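Local coordinates for protein type III effector NopAA (Sinorhizobium fredii USDA 257, PDB 6SDU) that hydrolyses xyloglucan as a glycoside hydrolase family 12 effector exported by the type III secretion system of a symbiotic rhizobium, at residues Y34-D39 with N56-W61; G46-S51 with S72-A77; V106-W111 with G187-K192; Y152-V157 with T161-E166. One frame throughout, in Å; residues are numbered along the deposited sequence.

Contact 1: residues Y34-D39 with N56-W61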
loop_
_atom_site.group_PDB
_atom_site.type_symbol
_atom_site.label_atom_id
_atom_site.label_comp_id
_atom_site.label_asym_id
_atom_site.label_seq_id
_atom_site.Cartn_x
_atom_site.Cartn_y
_atom_site.Cartn_z
ATOM N N TYR A 34 -0.108 16.545 2.550
ATOM C CA TYR A 34 0.040 15.169 2.989
ATOM C C TYR A 34 -0.874 14.971 4.186
ATOM O O TYR A 34 -1.041 15.879 5.007
ATOM C CB TYR A 34 1.492 14.851 3.365
ATOM C CG TYR A 34 2.477 14.812 2.208
ATOM C CD1 TYR A 34 3.016 15.989 1.674
ATOM C CD2 TYR A 34 2.897 13.598 1.663
ATOM C CE1 TYR A 34 3.932 15.952 0.623
ATOM C CE2 TYR A 34 3.812 13.554 0.613
ATOM C CZ TYR A 34 4.323 14.733 0.093
ATOM O OH TYR A 34 5.223 14.687 -0.953
ATOM N N SER A 35 -1.481 13.797 4.282
ATOM C CA SER A 35 -2.235 13.448 5.475
ATOM C C SER A 35 -1.791 12.080 5.969
ATOM O O SER A 35 -1.289 11.250 5.200
ATOM C CB SER A 35 -3.756 13.499 5.239
ATOM O OG SER A 35 -4.172 12.530 4.303
ATOM N N TRP A 36 -1.914 11.883 7.278
ATOM C CA TRP A 36 -1.546 10.632 7.936
ATOM C C TRP A 36 -2.758 10.095 8.681
ATOM O O TRP A 36 -3.450 10.861 9.362
ATOM C CB TRP A 36 -0.371 10.843 8.891
ATOM C CG TRP A 36 0.933 11.221 8.198
ATOM C CD1 TRP A 36 1.967 10.377 7.854
ATOM C CD2 TRP A 36 1.342 12.535 7.788
ATOM N NE1 TRP A 36 2.979 11.090 7.245
ATOM C CE2 TRP A 36 2.628 12.414 7.200
ATOM C CE3 TRP A 36 0.750 13.805 7.864
ATOM C CZ2 TRP A 36 3.322 13.513 6.676
ATOM C CZ3 TRP A 36 1.443 14.896 7.359
ATOM C CH2 TRP A 36 2.717 14.741 6.763
ATOM N N ASN A 37 -3.015 8.787 8.555
ATOM C CA ASN A 37 -4.208 8.155 9.117
ATOM C C ASN A 37 -3.848 6.890 9.890
ATOM O O ASN A 37 -3.269 5.958 9.324
ATOM C CB ASN A 37 -5.197 7.834 7.999
ATOM C CG ASN A 37 -5.578 9.067 7.210
ATOM O OD1 ASN A 37 -6.534 9.759 7.569
ATOM N ND2 ASN A 37 -4.814 9.373 6.146
ATOM N N ASN A 38 -4.203 6.867 11.180
ATOM C CA ASN A 38 -4.002 5.719 12.082
ATOM C C ASN A 38 -5.160 4.724 11.972
ATOM O O ASN A 38 -5.886 4.473 12.935
ATOM C CB ASN A 38 -3.847 6.203 13.519
ATOM C CG ASN A 38 -3.159 5.187 14.396
ATOM O OD1 ASN A 38 -2.334 4.420 13.918
ATOM N ND2 ASN A 38 -3.511 5.156 15.677
ATOM N N ASP A 39 -5.314 4.132 10.789
ATOM C CA ASP A 39 -6.474 3.276 10.513
ATOM C C ASP A 39 -6.324 1.895 11.145
ATOM O O ASP A 39 -5.414 1.145 10.769
ATOM C CB ASP A 39 -6.690 3.140 9.012
ATOM C CG ASP A 39 -7.186 4.408 8.385
ATOM O OD1 ASP A 39 -7.176 5.459 9.077
ATOM O OD2 ASP A 39 -7.612 4.342 7.205
ATOM N N ASN A 56 7.860 14.457 5.126
ATOM C CA ASN A 56 8.432 13.308 4.445
ATOM C C ASN A 56 8.819 12.139 5.351
ATOM O O ASN A 56 9.248 11.106 4.832
ATOM C CB ASN A 56 9.594 13.778 3.564
ATOM C CG ASN A 56 9.121 14.781 2.486
ATOM O OD1 ASN A 56 8.128 14.538 1.778
ATOM N ND2 ASN A 56 9.815 15.913 2.380
ATOM N N ARG A 57 8.709 12.253 6.678
ATOM C CA ARG A 57 9.222 11.204 7.565
ATOM C C ARG A 57 8.231 10.897 8.679
ATOM O O ARG A 57 7.848 11.787 9.439
ATOM C CB ARG A 57 10.565 11.605 8.177
ATOM C CG ARG A 57 11.151 10.558 9.087
ATOM C CD ARG A 57 12.372 11.090 9.797
ATOM N NE ARG A 57 13.523 11.134 8.904
ATOM C CZ ARG A 57 14.528 10.266 8.950
ATOM N NH1 ARG A 57 14.515 9.293 9.857
ATOM N NH2 ARG A 57 15.541 10.370 8.093
ATOM N N TRP A 58 7.883 9.615 8.812
ATOM C CA TRP A 58 6.908 9.155 9.786
ATOM C C TRP A 58 7.211 7.718 10.194
ATOM O O TRP A 58 8.108 7.059 9.648
ATOM C CB TRP A 58 5.474 9.294 9.257
ATOM C CG TRP A 58 5.089 8.452 8.098
ATOM C CD1 TRP A 58 5.380 8.683 6.768
ATOM C CD2 TRP A 58 4.248 7.289 8.125
ATOM N NE1 TRP A 58 4.800 7.706 5.985
ATOM C CE2 TRP A 58 4.104 6.839 6.787
ATOM C CE3 TRP A 58 3.597 6.590 9.146
ATOM C CZ2 TRP A 58 3.330 5.719 6.449
ATOM C CZ3 TRP A 58 2.862 5.456 8.814
ATOM C CH2 TRP A 58 2.726 5.036 7.474
ATOM N N SER A 59 6.501 7.274 11.229
ATOM C CA SER A 59 6.707 5.961 11.805
ATOM C C SER A 59 5.395 5.473 12.415
ATOM O O SER A 59 4.503 6.273 12.727
ATOM C CB SER A 59 7.848 6.046 12.844
ATOM O OG SER A 59 7.773 5.013 13.790
ATOM N N VAL A 60 5.280 4.148 12.560
ATOM C CA VAL A 60 4.152 3.513 13.237
ATOM C C VAL A 60 4.628 2.242 13.946
ATOM O O VAL A 60 5.437 1.474 13.404
ATOM C CB VAL A 60 3.002 3.207 12.259
ATOM C CG1 VAL A 60 3.491 2.299 11.136
ATOM C CG2 VAL A 60 1.849 2.575 13.019
ATOM N N TRP A 61 4.163 2.047 15.183
ATOM C CA TRP A 61 4.357 0.810 15.943
ATOM C C TRP A 61 3.014 0.156 16.200
ATOM O O TRP A 61 2.051 0.847 16.533
ATOM C CB TRP A 61 5.044 1.067 17.265
ATOM C CG TRP A 61 5.105 -0.104 18.197
ATOM C CD1 TRP A 61 6.151 -1.030 18.331
ATOM C CD2 TRP A 61 4.131 -0.469 19.194
ATOM N NE1 TRP A 61 5.854 -1.931 19.330
ATOM C CE2 TRP A 61 4.643 -1.607 19.891
ATOM C CE3 TRP A 61 2.893 0.052 19.572
ATOM C CZ2 TRP A 61 3.930 -2.252 20.915
ATOM C CZ3 TRP A 61 2.187 -0.587 20.617
ATOM C CH2 TRP A 61 2.721 -1.724 21.277
#
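Trp36 and Trp58 meet between the two sheets of the beta-sandwich, the jelly-roll fold of glycoside hydrolase family 12, and give this contact its dense part. The pyrrole edge of Trp36 is driven into one face of Trp58 in a T-shaped pair: the five-membered rings have centroids 4.7 Å apart and planes at 70°. Trp36 CD1 sits over the rim of that face, 3.7 Å from Trp58 CG. With chi1 at 66°, CG of Trp58 is wedged between its own backbone N and carbonyl carbon, which turns the indole to receive the edge. Phe229 stacks on Trp58 as well, and Val76 touches both tryptophans, so the pair is enclosed by strands of both sheets.

Toward Tyr34 and Asn56 the packing slackens. Here strand 34-39 faces the loop residue that precedes strand 57-61, both side chains are partly exposed, and the phenol plane stands almost perpendicular to the amide. The Tyr34 hydroxyl finds its hydrogen bond elsewhere, with the backbone N of Val234, while Phe78 meets the ring. No hydrogen bond joins the two segments. Their closest approach, 3.4 Å, is from Trp36 NE1 to Trp58 CD1.

Contact 2: residues G46-S51 with S72-A77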
loop_
_atom_site.group_PDB
_atom_site.type_symbol
_atom_site.label_atom_id
_atom_site.label_comp_id
_atom_site.label_asym_id
_atom_site.label_seq_id
_atom_site.Cartn_x
_atom_site.Cartn_y
_atom_site.Cartn_z
ATOM N N GLY A 46 -5.310 -4.348 18.274
ATOM C CA GLY A 46 -4.240 -4.148 19.211
ATOM C C GLY A 46 -3.786 -2.711 19.225
ATOM O O GLY A 46 -4.160 -1.904 18.372
ATOM N N PRO A 47 -2.955 -2.364 20.201
ATOM C CA PRO A 47 -2.473 -0.981 20.284
ATOM C C PRO A 47 -1.677 -0.618 19.044
ATOM O O PRO A 47 -0.988 -1.458 18.458
ATOM C CB PRO A 47 -1.592 -0.978 21.543
ATOM C CG PRO A 47 -1.357 -2.424 21.869
ATOM C CD PRO A 47 -2.503 -3.195 21.328
ATOM N N GLN A 48 -1.794 0.644 18.639
ATOM C CA GLN A 48 -1.070 1.129 17.476
ATOM C C GLN A 48 -0.846 2.616 17.643
ATOM O O GLN A 48 -1.820 3.356 17.814
ATOM C CB GLN A 48 -1.854 0.870 16.190
ATOM C CG GLN A 48 -1.133 1.326 14.956
ATOM C CD GLN A 48 -1.815 0.894 13.679
ATOM O OE1 GLN A 48 -1.713 -0.262 13.255
ATOM N NE2 GLN A 48 -2.486 1.837 13.032
ATOM N N THR A 49 0.398 3.064 17.443
ATOM C CA THR A 49 0.741 4.478 17.600
ATOM C C THR A 49 1.524 4.947 16.383
ATOM O O THR A 49 2.608 4.427 16.080
ATOM C CB THR A 49 1.555 4.700 18.886
ATOM O OG1 THR A 49 0.745 4.388 20.027
ATOM C CG2 THR A 49 2.085 6.148 18.991
ATOM N N ILE A 50 0.989 5.953 15.718
ATOM C CA ILE A 50 1.632 6.592 14.578
ATOM C C ILE A 50 2.233 7.912 15.055
ATOM O O ILE A 50 1.652 8.602 15.906
ATOM C CB ILE A 50 0.605 6.785 13.440
ATOM C CG1 ILE A 50 1.269 7.220 12.127
ATOM C CG2 ILE A 50 -0.509 7.733 13.883
ATOM C CD1 ILE A 50 0.288 7.211 10.953
ATOM N N SER A 51 3.440 8.224 14.587
ATOM C CA SER A 51 4.078 9.504 14.882
ATOM C C SER A 51 4.613 10.079 13.585
ATOM O O SER A 51 5.099 9.333 12.725
ATOM C CB SER A 51 5.201 9.393 15.932
ATOM O OG SER A 51 6.344 8.763 15.385
ATOM N N SER A 72 -5.185 -3.376 10.332
ATOM C CA SER A 72 -4.914 -1.956 10.279
ATOM C C SER A 72 -4.179 -1.602 8.994
ATOM O O SER A 72 -3.553 -2.452 8.351
ATOM C CB SER A 72 -4.092 -1.549 11.501
ATOM O OG SER A 72 -2.803 -2.153 11.439
ATOM N N TYR A 73 -4.287 -0.336 8.610
ATOM C CA TYR A 73 -3.507 0.225 7.508
ATOM C C TYR A 73 -3.093 1.640 7.875
ATOM O O TYR A 73 -3.649 2.618 7.357
ATOM C CB TYR A 73 -4.287 0.201 6.191
ATOM C CG TYR A 73 -3.494 0.683 4.958
ATOM C CD1 TYR A 73 -2.263 0.121 4.618
ATOM C CD2 TYR A 73 -3.997 1.691 4.131
ATOM C CE1 TYR A 73 -1.548 0.552 3.492
ATOM C CE2 TYR A 73 -3.294 2.135 3.000
ATOM C CZ TYR A 73 -2.074 1.569 2.684
ATOM O OH TYR A 73 -1.376 2.026 1.570
ATOM N N PRO A 74 -2.141 1.790 8.803
ATOM C CA PRO A 74 -1.543 3.118 9.027
ATOM C C PRO A 74 -0.900 3.617 7.740
ATOM O O PRO A 74 -0.139 2.894 7.084
ATOM C CB PRO A 74 -0.483 2.862 10.104
ATOM C CG PRO A 74 -0.210 1.392 10.041
ATOM C CD PRO A 74 -1.531 0.764 9.664
ATOM N N HIS A 75 -1.209 4.851 7.359
ATOM C CA HIS A 75 -0.693 5.266 6.063
ATOM C C HIS A 75 -0.622 6.773 5.967
ATOM O O HIS A 75 -1.272 7.502 6.714
ATOM C CB HIS A 75 -1.537 4.719 4.922
ATOM C CG HIS A 75 -2.902 5.326 4.846
ATOM N ND1 HIS A 75 -3.959 4.866 5.600
ATOM C CD2 HIS A 75 -3.390 6.336 4.088
ATOM C CE1 HIS A 75 -5.041 5.568 5.314
ATOM N NE2 HIS A 75 -4.719 6.476 4.412
ATOM N N VAL A 76 0.184 7.210 5.012
ATOM C CA VAL A 76 0.288 8.586 4.565
ATOM C C VAL A 76 -0.446 8.654 3.228
ATOM O O VAL A 76 -0.495 7.661 2.497
ATOM C CB VAL A 76 1.774 8.985 4.450
ATOM C CG1 VAL A 76 2.499 8.044 3.472
ATOM C CG2 VAL A 76 1.962 10.461 4.030
ATOM N N ALA A 77 -1.103 9.776 2.945
ATOM C CA ALA A 77 -1.877 9.923 1.716
ATOM C C ALA A 77 -1.614 11.274 1.062
ATOM O O ALA A 77 -1.420 12.284 1.746
ATOM C CB ALA A 77 -3.401 9.759 1.977
#
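Gln48 and Ser72 supply the polar part of this buried contact. The Ser72 hydroxyl donates to Gln48 OE1 over 2.8 Å, arriving in the carbonyl plane on a lone pair, with a C=O...O angle of 144°. Gln48 can reach that far because its chain is extended: CG lies opposite the backbone N (chi1 -179°) and the next torsion is also straight, carrying the amide across from strand 48-51. Both ends of the amide have further partners. OE1 also hydrogen-bonds to Ser62 OG, and NE2 to Asn38 OD1, so three hydrogen bonds hold the group and fix which way round it lies. Within 72-77, His75 ND1 donates to Tyr73 O over 2.9 Å, with the acceptor in the imidazole plane.

The van der Waals contacts centre on Pro74. Its ring lies beside the nitrogen end of the amide, CB and CD each 3.7 Å from Gln48 NE2. The apolar touch from Ile50 is lighter, its CD1 4.5 Å from Pro74 CB, and Val60 and Val216 pack on the same proline.

The backbones share no hydrogen bond. Strands 48-51 and 72-77 run nearly parallel, 9° apart with axes 8.9 Å from one another, a spacing bridged by side chains. They belong to different sheets, which close face to face here as in the family 12 beta-sandwich, with an amide network set among the apolar side chains.

Contact 3: residues V106-W111 with G187-K192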
loop_
_atom_site.group_PDB
_atom_site.type_symbol
_atom_site.label_atom_id
_atom_site.label_comp_id
_atom_site.label_asym_id
_atom_site.label_seq_id
_atom_site.Cartn_x
_atom_site.Cartn_y
_atom_site.Cartn_z
ATOM N N VAL A 106 3.970 -3.982 3.152
ATOM C CA VAL A 106 4.161 -2.554 2.968
ATOM C C VAL A 106 3.728 -2.266 1.534
ATOM O O VAL A 106 4.255 -2.879 0.600
ATOM C CB VAL A 106 5.631 -2.159 3.208
ATOM C CG1 VAL A 106 5.833 -0.677 2.991
ATOM C CG2 VAL A 106 6.042 -2.530 4.634
ATOM N N ALA A 107 2.757 -1.369 1.342
ATOM C CA ALA A 107 2.230 -1.212 -0.013
ATOM C C ALA A 107 1.809 0.218 -0.327
ATOM O O ALA A 107 1.341 0.950 0.551
ATOM C CB ALA A 107 1.009 -2.119 -0.234
ATOM N N TYR A 108 1.930 0.575 -1.622
ATOM C CA TYR A 108 1.257 1.734 -2.189
ATOM C C TYR A 108 -0.211 1.373 -2.355
ATOM O O TYR A 108 -0.542 0.232 -2.697
ATOM C CB TYR A 108 1.827 2.095 -3.571
ATOM C CG TYR A 108 3.053 2.945 -3.501
ATOM C CD1 TYR A 108 2.957 4.319 -3.330
ATOM C CD2 TYR A 108 4.314 2.368 -3.548
ATOM C CE1 TYR A 108 4.091 5.107 -3.237
ATOM C CE2 TYR A 108 5.458 3.148 -3.463
ATOM C CZ TYR A 108 5.337 4.515 -3.291
ATOM O OH TYR A 108 6.458 5.303 -3.193
ATOM N N ASP A 109 -1.090 2.324 -2.071
ATOM C CA ASP A 109 -2.533 2.151 -2.239
ATOM C C ASP A 109 -3.013 3.326 -3.088
ATOM O O ASP A 109 -3.101 4.456 -2.606
ATOM C CB ASP A 109 -3.241 2.092 -0.879
ATOM C CG ASP A 109 -4.509 1.226 -0.890
ATOM O OD1 ASP A 109 -4.597 0.241 -1.662
ATOM O OD2 ASP A 109 -5.436 1.554 -0.128
ATOM N N ILE A 110 -3.277 3.082 -4.366
ATOM C CA ILE A 110 -3.645 4.134 -5.300
ATOM C C ILE A 110 -5.118 3.973 -5.667
ATOM O O ILE A 110 -5.545 2.895 -6.095
ATOM C CB ILE A 110 -2.735 4.110 -6.539
ATOM C CG1 ILE A 110 -1.287 4.298 -6.114
ATOM C CG2 ILE A 110 -3.143 5.209 -7.588
ATOM C CD1 ILE A 110 -0.308 3.636 -7.032
ATOM N N TRP A 111 -5.893 5.046 -5.507
ATOM C CA TRP A 111 -7.327 5.020 -5.754
ATOM C C TRP A 111 -7.716 5.973 -6.877
ATOM O O TRP A 111 -7.059 6.987 -7.109
ATOM C CB TRP A 111 -8.104 5.425 -4.517
ATOM C CG TRP A 111 -7.956 4.505 -3.357
ATOM C CD1 TRP A 111 -6.976 4.521 -2.385
ATOM C CD2 TRP A 111 -8.818 3.416 -3.049
ATOM N NE1 TRP A 111 -7.192 3.484 -1.486
ATOM C CE2 TRP A 111 -8.324 2.806 -1.870
ATOM C CE3 TRP A 111 -9.962 2.891 -3.659
ATOM C CZ2 TRP A 111 -8.952 1.708 -1.283
ATOM C CZ3 TRP A 111 -10.587 1.794 -3.080
ATOM C CH2 TRP A 111 -10.078 1.211 -1.903
ATOM N N GLY A 187 13.392 2.810 -2.998
ATOM C CA GLY A 187 13.209 2.791 -4.433
ATOM C C GLY A 187 12.329 3.941 -4.879
ATOM O O GLY A 187 11.944 4.797 -4.087
ATOM N N THR A 188 12.022 3.937 -6.175
ATOM C CA THR A 188 11.183 4.952 -6.807
ATOM C C THR A 188 10.238 4.263 -7.776
ATOM O O THR A 188 10.672 3.406 -8.551
ATOM C CB THR A 188 12.039 5.983 -7.556
ATOM O OG1 THR A 188 12.908 6.659 -6.632
ATOM C CG2 THR A 188 11.165 7.006 -8.267
ATOM N N VAL A 189 8.960 4.624 -7.737
ATOM C CA VAL A 189 7.964 4.027 -8.625
ATOM C C VAL A 189 7.417 5.088 -9.565
ATOM O O VAL A 189 7.104 6.210 -9.147
ATOM C CB VAL A 189 6.806 3.376 -7.842
ATOM C CG1 VAL A 189 7.243 2.061 -7.221
ATOM C CG2 VAL A 189 6.311 4.325 -6.785
ATOM N N ASP A 190 7.260 4.711 -10.830
ATOM C CA ASP A 190 6.647 5.561 -11.845
ATOM C C ASP A 190 5.189 5.122 -11.904
ATOM O O ASP A 190 4.829 4.170 -12.601
ATOM C CB ASP A 190 7.375 5.428 -13.177
ATOM C CG ASP A 190 6.724 6.240 -14.298
ATOM O OD1 ASP A 190 5.734 6.969 -14.033
ATOM O OD2 ASP A 190 7.195 6.121 -15.457
ATOM N N ILE A 191 4.356 5.798 -11.109
ATOM C CA ILE A 191 2.949 5.426 -11.009
ATOM C C ILE A 191 2.229 5.712 -12.321
ATOM O O ILE A 191 1.394 4.915 -12.777
ATOM C CB ILE A 191 2.301 6.132 -9.799
ATOM C CG1 ILE A 191 3.049 5.730 -8.517
ATOM C CG2 ILE A 191 0.811 5.779 -9.679
ATOM C CD1 ILE A 191 2.627 6.466 -7.257
ATOM N N LYS A 192 2.581 6.813 -12.988
ATOM C CA LYS A 192 1.926 7.150 -14.253
ATOM C C LYS A 192 2.015 5.994 -15.240
ATOM O O LYS A 192 0.993 5.530 -15.757
ATOM C CB LYS A 192 2.571 8.406 -14.839
ATOM C CG LYS A 192 1.993 8.871 -16.165
ATOM C CD LYS A 192 2.999 9.775 -16.855
ATOM C CE LYS A 192 2.663 9.994 -18.322
ATOM N NZ LYS A 192 3.522 11.047 -18.931
#
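Strand 106-111 and the strand-to-helix junction 187-192 pass each other without a backbone hydrogen bond, the closest CA pair, Ile110 and Ile191, being 8.8 Å apart. Side chains fill the interval. The phenol end of Tyr108 slides past Val189 in the opposite direction, so that Val189 CG2 comes 3.6 Å from both Tyr108 CE2 and Tyr108 CZ and 3.7 Å from the hydroxyl oxygen. Val189 presents this methyl because, at chi1 -75°, CG2 falls between the backbone N and the carbonyl carbon. The hydroxyl itself is hydrogen-bonded to Ser92 OG, which anchors the far end of the ring.

In the family 12 beta-sandwich this is the interior between the sheets: strand 103-112 lies in the sheet that carries the sugar, and strand 186-190 is the outermost strand of the other. Tyr214 and Trp232 meet the Tyr108 ring too.

Further along, Ile110 and Ile191 reach toward each other tip to tip, with Ile110 CD1 3.6 Å from Ile191 CG2. Ile191 CD1 adds a looser touch, 4.1 Å from Ile110 CD1. Ile191 opens helix 191-200 directly after Asp190, the N-cap residue, whose side chain caps a backbone N just past Lys192. Leu90 and Val212 also contact Ile191.

Contact 4: residues Y152-V157 with T161-E166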
loop_
_atom_site.group_PDB
_atom_site.type_symbol
_atom_site.label_atom_id
_atom_site.label_comp_id
_atom_site.label_asym_id
_atom_site.label_seq_id
_atom_site.Cartn_x
_atom_site.Cartn_y
_atom_site.Cartn_z
ATOM N N TYR A 152 -0.802 -11.998 -14.463
ATOM C CA TYR A 152 0.378 -11.752 -15.286
ATOM C C TYR A 152 1.598 -11.942 -14.406
ATOM O O TYR A 152 1.572 -11.585 -13.223
ATOM C CB TYR A 152 0.410 -10.335 -15.885
ATOM C CG TYR A 152 -0.779 -9.960 -16.753
ATOM C CD1 TYR A 152 -0.769 -10.199 -18.127
ATOM C CD2 TYR A 152 -1.909 -9.358 -16.201
ATOM C CE1 TYR A 152 -1.856 -9.853 -18.923
ATOM C CE2 TYR A 152 -3.001 -9.017 -16.985
ATOM C CZ TYR A 152 -2.966 -9.263 -18.346
ATOM O OH TYR A 152 -4.039 -8.919 -19.146
ATOM N N SER A 153 2.659 -12.504 -14.978
ATOM C CA SER A 153 3.889 -12.792 -14.257
ATOM C C SER A 153 5.065 -12.023 -14.853
ATOM O O SER A 153 5.117 -11.777 -16.064
ATOM C CB SER A 153 4.200 -14.289 -14.273
ATOM O OG SER A 153 3.372 -14.999 -13.368
ATOM N N ASN A 154 5.989 -11.628 -13.968
ATOM C CA ASN A 154 7.265 -10.972 -14.311
ATOM C C ASN A 154 7.076 -9.782 -15.248
ATOM O O ASN A 154 7.815 -9.581 -16.211
ATOM C CB ASN A 154 8.258 -11.980 -14.887
ATOM C CG ASN A 154 8.499 -13.139 -13.945
ATOM O OD1 ASN A 154 8.948 -12.946 -12.809
ATOM N ND2 ASN A 154 8.175 -14.345 -14.392
ATOM N N VAL A 155 6.114 -8.941 -14.909
ATOM C CA VAL A 155 5.845 -7.755 -15.704
ATOM C C VAL A 155 6.850 -6.683 -15.316
ATOM O O VAL A 155 7.002 -6.355 -14.136
ATOM C CB VAL A 155 4.406 -7.273 -15.488
ATOM C CG1 VAL A 155 4.145 -6.003 -16.296
ATOM C CG2 VAL A 155 3.435 -8.381 -15.851
ATOM N N ASN A 156 7.556 -6.142 -16.303
ATOM C CA ASN A 156 8.516 -5.075 -16.061
ATOM C C ASN A 156 7.847 -3.766 -16.444
ATOM O O ASN A 156 7.623 -3.505 -17.628
ATOM C CB ASN A 156 9.815 -5.284 -16.831
ATOM C CG ASN A 156 10.919 -4.384 -16.324
ATOM O OD1 ASN A 156 10.889 -3.170 -16.526
ATOM N ND2 ASN A 156 11.883 -4.968 -15.628
ATOM N N VAL A 157 7.480 -2.971 -15.436
ATOM C CA VAL A 157 6.816 -1.687 -15.639
ATOM C C VAL A 157 7.207 -0.753 -14.502
ATOM O O VAL A 157 7.537 -1.195 -13.397
ATOM C CB VAL A 157 5.278 -1.845 -15.724
ATOM C CG1 VAL A 157 4.694 -2.152 -14.355
ATOM C CG2 VAL A 157 4.643 -0.606 -16.314
ATOM N N THR A 161 10.133 -5.107 -11.666
ATOM C CA THR A 161 9.438 -6.296 -12.144
ATOM C C THR A 161 8.425 -6.739 -11.102
ATOM O O THR A 161 8.735 -6.769 -9.905
ATOM C CB THR A 161 10.422 -7.421 -12.454
ATOM O OG1 THR A 161 11.342 -6.967 -13.458
ATOM C CG2 THR A 161 9.684 -8.659 -12.957
ATOM N N TRP A 162 7.220 -7.074 -11.552
ATOM C CA TRP A 162 6.119 -7.347 -10.649
ATOM C C TRP A 162 5.357 -8.576 -11.103
ATOM O O TRP A 162 5.402 -8.958 -12.271
ATOM C CB TRP A 162 5.127 -6.176 -10.578
ATOM C CG TRP A 162 5.695 -4.796 -10.442
ATOM C CD1 TRP A 162 6.140 -4.003 -11.442
ATOM C CD2 TRP A 162 5.804 -4.013 -9.238
ATOM N NE1 TRP A 162 6.544 -2.784 -10.950
ATOM C CE2 TRP A 162 6.353 -2.767 -9.598
ATOM C CE3 TRP A 162 5.508 -4.253 -7.894
ATOM C CZ2 TRP A 162 6.606 -1.762 -8.667
ATOM C CZ3 TRP A 162 5.764 -3.247 -6.964
ATOM C CH2 TRP A 162 6.309 -2.025 -7.356
ATOM N N ASN A 163 4.640 -9.176 -10.152
ATOM C CA ASN A 163 3.583 -10.149 -10.411
ATOM C C ASN A 163 2.245 -9.461 -10.152
ATOM O O ASN A 163 2.109 -8.734 -9.158
ATOM C CB ASN A 163 3.727 -11.381 -9.521
ATOM C CG ASN A 163 4.825 -12.310 -9.986
ATOM O OD1 ASN A 163 5.197 -12.299 -11.162
ATOM N ND2 ASN A 163 5.354 -13.126 -9.063
ATOM N N VAL A 164 1.291 -9.632 -11.080
ATOM C CA VAL A 164 0.020 -8.913 -11.077
ATOM C C VAL A 164 -1.115 -9.846 -10.675
ATOM O O VAL A 164 -1.228 -10.967 -11.189
ATOM C CB VAL A 164 -0.246 -8.271 -12.449
ATOM C CG1 VAL A 164 -1.538 -7.430 -12.426
ATOM C CG2 VAL A 164 0.938 -7.406 -12.810
ATOM N N PHE A 165 -1.972 -9.365 -9.767
ATOM C CA PHE A 165 -3.099 -10.122 -9.252
ATOM C C PHE A 165 -4.383 -9.319 -9.421
ATOM O O PHE A 165 -4.362 -8.081 -9.405
ATOM C CB PHE A 165 -2.892 -10.467 -7.786
ATOM C CG PHE A 165 -1.704 -11.309 -7.539
ATOM C CD1 PHE A 165 -0.445 -10.741 -7.442
ATOM C CD2 PHE A 165 -1.842 -12.692 -7.400
ATOM C CE1 PHE A 165 0.671 -11.541 -7.221
ATOM C CE2 PHE A 165 -0.739 -13.496 -7.171
ATOM C CZ PHE A 165 0.519 -12.924 -7.075
ATOM N N GLU A 166 -5.506 -10.034 -9.579
ATOM C CA GLU A 166 -6.798 -9.397 -9.790
ATOM C C GLU A 166 -7.865 -9.952 -8.854
ATOM O O GLU A 166 -8.033 -11.170 -8.747
ATOM C CB GLU A 166 -7.278 -9.561 -11.230
ATOM C CG GLU A 166 -8.597 -8.824 -11.506
ATOM C CD GLU A 166 -9.234 -9.199 -12.851
ATOM O OE1 GLU A 166 -10.307 -8.645 -13.171
ATOM O OE2 GLU A 166 -8.665 -10.047 -13.576
#
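Trp162 and Val157 meet at the indole edge: Trp162 NE1 donates to Val157 O over 3.1 Å, with the acceptor lying in the ring plane. This bond fixes the rotation of the indole, and Val157 CG1 packs 3.7 Å from Trp162 CD1, its side chain crossing the tryptophan at about a right angle. The Tyr152 ring has Val164 CB at its edge, while Trp197 makes an edge-to-face pair with it. The Asn154 and Asn163 side chains run alongside each other, pointing the same way, their amide planes 61° apart.

Strands 155-157 and 160-168 form an antiparallel hairpin; at a G1 beta bulge, where Asn154 and Val155 both face Trp162, the chain turns a corner from the short strand 152-153, which pairs with Val164 through Tyr152. Val155 and Trp162 bond in both directions, N to O, at 2.7 Å each. At the bulge, Asn154 N turns to a side chain instead and donates to Asn163 OD1 over 3.0 Å, almost straight at 171° and nearly along the C=O axis. Asn163 ND2 bonds to Ser129 O, so both ends of the amide are held. On the Tyr152 side of the bulge, Val164 N donates to Tyr152 O over 2.9 Å; the return bond, from Tyr152 N to Val164 O, is weak.

Toward solvent, Asn156 ND2 makes only a weak bond to Thr161 OG1, and Asn156 is poorly ordered. Tyr152, Val155, Trp162 and Val164 project from the other face, where Trp197 of helix 191-200 packs on Tyr152, Val155 and Val164. Strand 155-157 is the edge of its sheet; on the other side of strand 160-168 runs strand 174-180.

Contacts 1 and 2 lie side by side, centres about 6 Å apart, and interlock along the chain: their segments alternate, and Ser35 O of contact 1 probably accepts a hydrogen bond from Ala77 N of contact 2. Contacts 1, 2 and 3 each join the six-stranded sheet to the nine-stranded one, closing the sandwich at successive places. Contact 3, about 18 Å from contact 2 centre to centre, is tied to it by Tyr73 OH with Ala107 O. Contact 4 falls in sequence between the two segments of contact 3 and touches it through Trp162 and Val189. Its centre is about 28 Å from those of contacts 1 and 2, at the edge of the nine-stranded sheet, which carries the sugar-binding pocket.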